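Local coordinates for protein MATE family efflux transporter (Vibrio cholerae, PDB 6IDP) that probably exports drugs and other small compounds from the bacterial cell in exchange for protons, as a membrane transporter of the MATE family, at residues T84-A87 with K88-G92; Y150-V153 with C154-N157. All blocks are in the same frame, centred on the assembly; numbering follows the deposited sequence.

Contact 1: residues T84-A87 with K88-G92. With OLC ((2R)-2,3-dihydroxypropyl (9Z)-octadec-9-enoate), chain J.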
loop_
_atom_site.group_PDB
_atom_site.type_symbol
_atom_site.label_atom_id
_atom_site.label_comp_id
_atom_site.label_asym_id
_atom_site.label_seq_id
_atom_site.Cartn_x
_atom_site.Cartn_y
_atom_site.Cartn_z
ATOM N N THR A 84 4.180 -10.202 -26.701
ATOM C CA THR A 84 3.166 -11.066 -26.108
ATOM C C THR A 84 3.736 -12.275 -25.370
ATOM O O THR A 84 3.339 -12.564 -24.241
ATOM C CB THR A 84 2.190 -11.567 -27.184
ATOM O OG1 THR A 84 1.659 -10.448 -27.903
ATOM C CG2 THR A 84 1.053 -12.355 -26.555
ATOM N N GLU A 85 4.655 -12.988 -26.016
ATOM C CA GLU A 85 5.257 -14.170 -25.413
ATOM C C GLU A 85 6.076 -13.796 -24.181
ATOM O O GLU A 85 5.952 -14.416 -23.125
ATOM C CB GLU A 85 6.137 -14.904 -26.426
ATOM C CG GLU A 85 6.800 -16.161 -25.879
ATOM C CD GLU A 85 5.808 -17.270 -25.576
ATOM O OE1 GLU A 85 6.102 -18.115 -24.704
ATOM O OE2 GLU A 85 4.735 -17.301 -26.217
ATOM N N TYR A 86 6.902 -12.768 -24.325
ATOM C CA TYR A 86 7.801 -12.344 -23.262
ATOM C C TYR A 86 7.037 -11.867 -22.028
ATOM O O TYR A 86 7.452 -12.123 -20.898
ATOM C CB TYR A 86 8.730 -11.242 -23.778
ATOM C CG TYR A 86 9.608 -10.612 -22.724
ATOM C CD1 TYR A 86 10.551 -11.362 -22.035
ATOM C CD2 TYR A 86 9.506 -9.257 -22.432
ATOM C CE1 TYR A 86 11.359 -10.783 -21.074
ATOM C CE2 TYR A 86 10.311 -8.669 -21.477
ATOM C CZ TYR A 86 11.234 -9.435 -20.799
ATOM O OH TYR A 86 12.034 -8.849 -19.845
ATOM N N ALA A 87 5.914 -11.191 -22.248
ATOM C CA ALA A 87 5.110 -10.672 -21.150
ATOM C C ALA A 87 4.515 -11.789 -20.291
ATOM O O ALA A 87 4.494 -11.684 -19.063
ATOM C CB ALA A 87 4.004 -9.774 -21.685
ATOM N N LYS A 88 4.034 -12.854 -20.923
ATOM C CA LYS A 88 3.418 -13.940 -20.161
ATOM C C LYS A 88 4.464 -14.884 -19.570
ATOM O O LYS A 88 4.192 -15.579 -18.597
ATOM C CB LYS A 88 2.419 -14.714 -21.025
ATOM C CG LYS A 88 3.023 -15.548 -22.128
ATOM C CD LYS A 88 1.936 -16.366 -22.805
ATOM C CE LYS A 88 2.505 -17.263 -23.883
ATOM N NZ LYS A 88 1.461 -18.152 -24.469
ATOM N N GLN A 89 5.657 -14.904 -20.156
ATOM C CA GLN A 89 6.779 -15.610 -19.546
ATOM C C GLN A 89 7.193 -14.897 -18.264
ATOM O O GLN A 89 7.523 -15.532 -17.266
ATOM C CB GLN A 89 7.967 -15.699 -20.505
ATOM C CG GLN A 89 7.781 -16.659 -21.665
ATOM C CD GLN A 89 8.903 -16.554 -22.677
ATOM O OE1 GLN A 89 9.445 -15.475 -22.907
ATOM N NE2 GLN A 89 9.265 -17.678 -23.281
ATOM N N LEU A 90 7.177 -13.570 -18.306
ATOM C CA LEU A 90 7.477 -12.758 -17.134
ATOM C C LEU A 90 6.462 -13.013 -16.030
ATOM O O LEU A 90 6.809 -13.025 -14.850
ATOM C CB LEU A 90 7.491 -11.269 -17.487
ATOM C CG LEU A 90 8.699 -10.719 -18.244
ATOM C CD1 LEU A 90 8.498 -9.240 -18.531
ATOM C CD2 LEU A 90 9.977 -10.946 -17.452
ATOM N N GLY A 91 5.207 -13.209 -16.425
ATOM C CA GLY A 91 4.139 -13.482 -15.480
ATOM C C GLY A 91 4.419 -14.749 -14.701
ATOM O O GLY A 91 4.247 -14.792 -13.481
ATOM N N GLY A 92 4.858 -15.783 -15.413
ATOM C CA GLY A 92 5.263 -17.023 -14.781
ATOM C C GLY A 92 6.483 -16.840 -13.894
ATOM O O GLY A 92 6.551 -17.406 -12.803
HETATM C C18 OLC J . 11.230 -9.905 -27.425
HETATM C C17 OLC J . 12.297 -9.285 -26.547
HETATM C C16 OLC J . 12.023 -9.626 -25.098
HETATM C C15 OLC J . 13.038 -8.933 -24.214
HETATM C C13 OLC J . 13.817 -6.749 -23.358
HETATM C C14 OLC J . 12.783 -7.443 -24.218
#

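Contact 2: residues Y150-V153 with C154-N157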
loop_
_atom_site.group_PDB
_atom_site.type_symbol
_atom_site.label_atom_id
_atom_site.label_comp_id
_atom_site.label_asym_id
_atom_site.label_seq_id
_atom_site.Cartn_x
_atom_site.Cartn_y
_atom_site.Cartn_z
ATOM N N TYR A 150 -0.629 -12.697 -8.154
ATOM C CA TYR A 150 -1.605 -12.973 -9.205
ATOM C C TYR A 150 -2.376 -11.707 -9.559
ATOM O O TYR A 150 -2.642 -11.441 -10.733
ATOM C CB TYR A 150 -2.582 -14.073 -8.784
ATOM C CG TYR A 150 -2.073 -15.482 -8.987
ATOM C CD1 TYR A 150 -1.861 -15.988 -10.263
ATOM C CD2 TYR A 150 -1.827 -16.315 -7.903
ATOM C CE1 TYR A 150 -1.403 -17.281 -10.453
ATOM C CE2 TYR A 150 -1.372 -17.607 -8.081
ATOM C CZ TYR A 150 -1.162 -18.085 -9.356
ATOM O OH TYR A 150 -0.708 -19.370 -9.534
ATOM N N TYR A 151 -2.740 -10.936 -8.536
ATOM C CA TYR A 151 -3.434 -9.665 -8.731
ATOM C C TYR A 151 -2.585 -8.705 -9.555
ATOM O O TYR A 151 -3.104 -7.955 -10.380
ATOM C CB TYR A 151 -3.782 -9.013 -7.386
ATOM C CG TYR A 151 -4.909 -9.674 -6.626
ATOM C CD1 TYR A 151 -5.711 -10.640 -7.221
ATOM C CD2 TYR A 151 -5.177 -9.320 -5.309
ATOM C CE1 TYR A 151 -6.746 -11.239 -6.519
ATOM C CE2 TYR A 151 -6.206 -9.915 -4.602
ATOM C CZ TYR A 151 -6.987 -10.869 -5.210
ATOM O OH TYR A 151 -8.007 -11.457 -4.502
ATOM N N SER A 152 -1.278 -8.733 -9.317
ATOM C CA SER A 152 -0.347 -7.851 -10.011
ATOM C C SER A 152 -0.207 -8.229 -11.481
ATOM O O SER A 152 -0.042 -7.358 -12.332
ATOM C CB SER A 152 1.023 -7.875 -9.330
ATOM O OG SER A 152 0.923 -7.415 -7.993
ATOM N N VAL A 153 -0.274 -9.524 -11.776
ATOM C CA VAL A 153 -0.245 -9.985 -13.157
ATOM C C VAL A 153 -1.529 -9.577 -13.891
ATOM O O VAL A 153 -1.475 -9.139 -15.041
ATOM C CB VAL A 153 -0.044 -11.516 -13.236
ATOM C CG1 VAL A 153 -0.218 -12.014 -14.664
ATOM C CG2 VAL A 153 1.333 -11.894 -12.702
ATOM N N CYS A 154 -2.675 -9.707 -13.223
ATOM C CA CYS A 154 -3.952 -9.248 -13.778
ATOM C C CYS A 154 -3.906 -7.772 -14.135
ATOM O O CYS A 154 -4.267 -7.373 -15.242
ATOM C CB CYS A 154 -5.098 -9.476 -12.785
ATOM S SG CYS A 154 -5.519 -11.197 -12.465
ATOM N N ARG A 155 -3.470 -6.971 -13.167
ATOM C CA ARG A 155 -3.372 -5.530 -13.326
ATOM C C ARG A 155 -2.382 -5.179 -14.430
ATOM O O ARG A 155 -2.650 -4.309 -15.256
ATOM C CB ARG A 155 -2.970 -4.877 -11.997
ATOM C CG ARG A 155 -4.086 -4.878 -10.951
ATOM C CD ARG A 155 -3.601 -4.410 -9.580
ATOM N NE ARG A 155 -2.660 -3.301 -9.684
ATOM C CZ ARG A 155 -1.426 -3.319 -9.191
ATOM N NH1 ARG A 155 -0.985 -4.387 -8.544
ATOM N NH2 ARG A 155 -0.636 -2.265 -9.340
ATOM N N ALA A 156 -1.255 -5.883 -14.456
ATOM C CA ALA A 156 -0.248 -5.685 -15.495
ATOM C C ALA A 156 -0.838 -5.918 -16.885
ATOM O O ALA A 156 -0.418 -5.296 -17.858
ATOM C CB ALA A 156 0.943 -6.604 -15.266
ATOM N N ASN A 157 -1.816 -6.816 -16.966
ATOM C CA ASN A 157 -2.514 -7.088 -18.216
ATOM C C ASN A 157 -3.787 -6.255 -18.367
ATOM O O ASN A 157 -4.673 -6.602 -19.146
ATOM C CB ASN A 157 -2.850 -8.574 -18.318
ATOM C CG ASN A 157 -1.637 -9.423 -18.650
ATOM O OD1 ASN A 157 -1.410 -9.770 -19.807
ATOM N ND2 ASN A 157 -0.848 -9.756 -17.633
#

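Contact 1: residues T84-A87 with K88-G92
The carbonyl oxygens of Glu85, Tyr86 and Ala87 accept hydrogen bonds from the amides of Gln89, Leu90 and Gly91, the regular i to i+4 bonds of the first turns of helix 84-111, with Gln89 N to Glu85 O at 3.0 Å. The bond from Lys88 N to Thr84 O is weak at 3.4 Å. Tyr86 and Leu90, one turn apart, make the apolar half of the contact. The tyrosine CG stands opposite its own backbone N (chi1 174°), which swings the ring along the helix so that Leu90 CD1 lies over one face, 3.8 Å from the ring centroid, in a CH-pi contact. Against the opposite face lies the acyl chain of a monoolein, its C16 3.5 Å from Tyr86 CG; a broad aromatic ring suits a place between leucine and lipid. On the polar side, Glu85 bends at chi2 (68°) and brings OE2 to 3.2 Å from CE of Lys88. A long salt bridge joins Lys88 NZ to Glu85 OE2 at 3.8 Å, opposite charges three residues apart being able to meet on a helix surface. The amide of Gln89 stands nearly perpendicular to the Glu85 carboxylate, and its NE2 is instead hydrogen-bonded to Gln220 O. Ala87 and Leu90 face helix 54-80, where Ile79, Val74 and Ile75 receive them, while Tyr86 and Leu90 also touch Ser229 of helix 226-259.

Contact 2: residues Y150-V153 with C154-N157
The C-terminal end of helix 124-156 is where Asn157, the first residue to leave helical backbone angles, turns its amide back onto the last turn. Its ND2 gives a nearly straight hydrogen bond to Val153 O, 2.7 Å long with an N-H...O angle of 173°, and the oxygen lies almost in the amide plane. The backbone N of Asn157 binds the same oxygen at 3.0 Å from the other face of the carbonyl plane, so two donors grip it. Asparagine suits this place because its short chain, with CG beside the backbone N (chi1 -75°), can return to a carbonyl four residues back. Val153 runs alongside it. Regular backbone bonds hold the preceding turn, Cys154 N reaching Tyr150 O at 3.0 Å. The small side chains of Cys154 and Ala156 fit close packing against helices 189-213 and 54-80 respectively. Arg155, bent at chi3, hydrogen-bonds through NE to Met288 O, which gives its buried guanidinium a polar partner, while Ser152 OG is hydrogen-bonded to Tyr148 O. Ser152 OG also lies at the edge of that guanidinium, near its plane, 3.6 Å from Arg155 NH1.

Contact 1 comes first along the chain, at the beginning of helix 84-111, and contact 2 follows at the end of helix 124-156, so one marks where a helix starts and the other where a helix stops. Their centres are about 12 Å apart, on the same side of the chain's centre and both in the first MatE domain. They touch lightly, Gly91 O packing 4.2 Å from Val153 CG2. Ile75 of helix 54-80 meets both Leu90 and Ala156, and Ile79 meets both Ala87 and Asn157. Contact 1 is only partly buried and contact 2 is buried, yet a monoolein touches each, at Tyr86 and at Tyr151. In this all-helical transporter, the ends of two helices thus pack beside the same third helix.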